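Local structure of uncharacterized protein (Thermus thermophilus HB8, 6SCE) at residues P598-N602 and L603-A607. The protein is a DNA nuclease of type III CRISPR defence that is switched on by cyclic oligoadenylate, which its CARF region probably senses. Numbering follows the deposited sequence.
Sequences PASPN and LVYMA
Leu603, which opens strand 603-607, and Tyr605 two residues on make a local contact with Ser600 and Pro598 in the loop just before it, and a type I beta turn from Ser600 to Leu603 leads the chain into the strand. The strand runs parallel to strand 584-592 in a mixed sheet, with helix 561-579 packed against Leu603 and Tyr605. Pro601 suits the second position of the turn because its ring already fixes phi near -57°. Closure is slack: Leu603 N reaches Ser600 O at 3.3 Å, a weak hydrogen bond. A water donates to Pro601 O and, weakly, to Leu603 O. Asn602 takes the third position; its ND2 is bound by Ala572 O of the helix, while OD1 lies 3.5 Å from Leu603 CG. The leucine, branched and apolar, fits this buried site: its CB rests 3.6 Å from Ser600 CB, and its side chain packs on Ala568 and Met571 of helix 561-579.

Two residues along, Tyr605 points back to the loop. Its long, flat side chain carries the hydroxyl to Ser600, whose CB lies in the ring plane at the edge, and Tyr605 OH donates to Ser600 OG at 3.2 Å. Pro598 crosses the tyrosine at about a right angle, its CD 4.1 Å from Tyr605 CZ. A phenylalanine in place of Tyr605 would probably leave Ser600 OG without this donor, tying the loop less firmly to the strand. Serine is short enough to relay the link: Ser600 OG, anti to its own carbonyl carbon (chi1 -47°), is turned to donate in its turn to Pro598 O. That bond spans 2.8 Å from Ser600 OG to Pro598 O, and the hydroxyl approaches from above the carbonyl plane, 50° out of it.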
loop_
_atom_site.group_PDB
_atom_site.type_symbol
_atom_site.label_atom_id
_atom_site.label_comp_id
_atom_site.label_asym_id
_atom_site.label_seq_id
_atom_site.Cartn_x
_atom_site.Cartn_y
_atom_site.Cartn_z
ATOM N N PRO A 598 8.024 20.933 5.688
ATOM C CA PRO A 598 8.010 19.937 6.760
ATOM C C PRO A 598 8.452 18.570 6.230
ATOM O O PRO A 598 8.284 18.295 5.040
ATOM C CB PRO A 598 6.547 19.924 7.216
ATOM C CG PRO A 598 5.758 20.407 6.040
ATOM C CD PRO A 598 6.669 21.259 5.200
ATOM N N ALA A 599 9.034 17.743 7.096
ATOM C CA ALA A 599 9.520 16.418 6.697
ATOM C C ALA A 599 8.363 15.651 6.068
ATOM O O ALA A 599 7.286 15.524 6.669
ATOM C CB ALA A 599 10.072 15.660 7.895
ATOM N N SER A 600 8.564 15.192 4.839
ATOM C CA SER A 600 7.507 14.496 4.112
ATOM C C SER A 600 8.167 13.411 3.268
ATOM O O SER A 600 8.670 13.693 2.177
ATOM C CB SER A 600 6.722 15.474 3.234
ATOM O OG SER A 600 6.354 16.660 3.937
ATOM N N PRO A 601 8.187 12.168 3.776
ATOM C CA PRO A 601 8.808 11.060 3.041
ATOM C C PRO A 601 8.257 10.814 1.628
ATOM O O PRO A 601 8.989 10.317 0.776
ATOM C CB PRO A 601 8.522 9.833 3.924
ATOM C CG PRO A 601 8.238 10.383 5.282
ATOM C CD PRO A 601 7.603 11.727 5.053
ATOM N N ASN A 602 6.995 11.135 1.381
ATOM C CA ASN A 602 6.419 10.898 0.048
ATOM C C ASN A 602 6.040 12.160 -0.716
ATOM O O ASN A 602 5.420 12.066 -1.763
ATOM C CB ASN A 602 5.244 9.902 0.105
ATOM C CG ASN A 602 3.995 10.471 0.737
ATOM O OD1 ASN A 602 4.008 11.548 1.315
ATOM N ND2 ASN A 602 2.887 9.713 0.647
ATOM N N LEU A 603 6.419 13.329 -0.221
ATOM C CA LEU A 603 6.154 14.577 -0.965
ATOM C C LEU A 603 7.455 15.240 -1.406
ATOM O O LEU A 603 8.481 15.062 -0.758
ATOM C CB LEU A 603 5.338 15.543 -0.130
ATOM C CG LEU A 603 4.062 14.978 0.494
ATOM C CD1 LEU A 603 3.393 16.028 1.371
ATOM C CD2 LEU A 603 3.106 14.503 -0.590
ATOM N N VAL A 604 7.396 15.961 -2.524
ATOM C CA VAL A 604 8.530 16.704 -3.080
ATOM C C VAL A 604 8.047 18.155 -3.238
ATOM O O VAL A 604 6.944 18.395 -3.730
ATOM C CB VAL A 604 8.971 16.124 -4.447
ATOM C CG1 VAL A 604 10.051 16.978 -5.107
ATOM C CG2 VAL A 604 9.459 14.693 -4.291
ATOM N N TYR A 605 8.854 19.105 -2.776
ATOM C CA TYR A 605 8.471 20.513 -2.749
ATOM C C TYR A 605 9.267 21.300 -3.778
ATOM O O TYR A 605 10.501 21.229 -3.801
ATOM C CB TYR A 605 8.722 21.091 -1.367
ATOM C CG TYR A 605 7.754 20.569 -0.346
ATOM C CD1 TYR A 605 8.016 19.398 0.358
ATOM C CD2 TYR A 605 6.569 21.229 -0.100
ATOM C CE1 TYR A 605 7.118 18.923 1.299
ATOM C CE2 TYR A 605 5.670 20.764 0.833
ATOM C CZ TYR A 605 5.945 19.609 1.528
ATOM O OH TYR A 605 5.031 19.165 2.451
HETATM N N MSE A 606 8.559 22.041 -4.628
HETATM C CA MSE A 606 9.203 22.855 -5.662
HETATM C C MSE A 606 8.581 24.220 -5.738
HETATM O O MSE A 606 7.480 24.463 -5.213
HETATM C CB MSE A 606 9.063 22.189 -7.026
HETATM C CG MSE A 606 9.715 20.814 -7.045
HETATM SE SE MSE A 606 9.671 20.123 -8.862
HETATM C CE MSE A 606 11.334 20.934 -9.589
ATOM N N ALA A 607 9.281 25.139 -6.403
ATOM C CA ALA A 607 8.782 26.500 -6.539
ATOM C C ALA A 607 9.306 27.203 -7.792
ATOM O O ALA A 607 10.441 26.984 -8.222
ATOM C CB ALA A 607 9.116 27.306 -5.294
HETATM O O HOH W 1 9.671 12.039 -1.662
#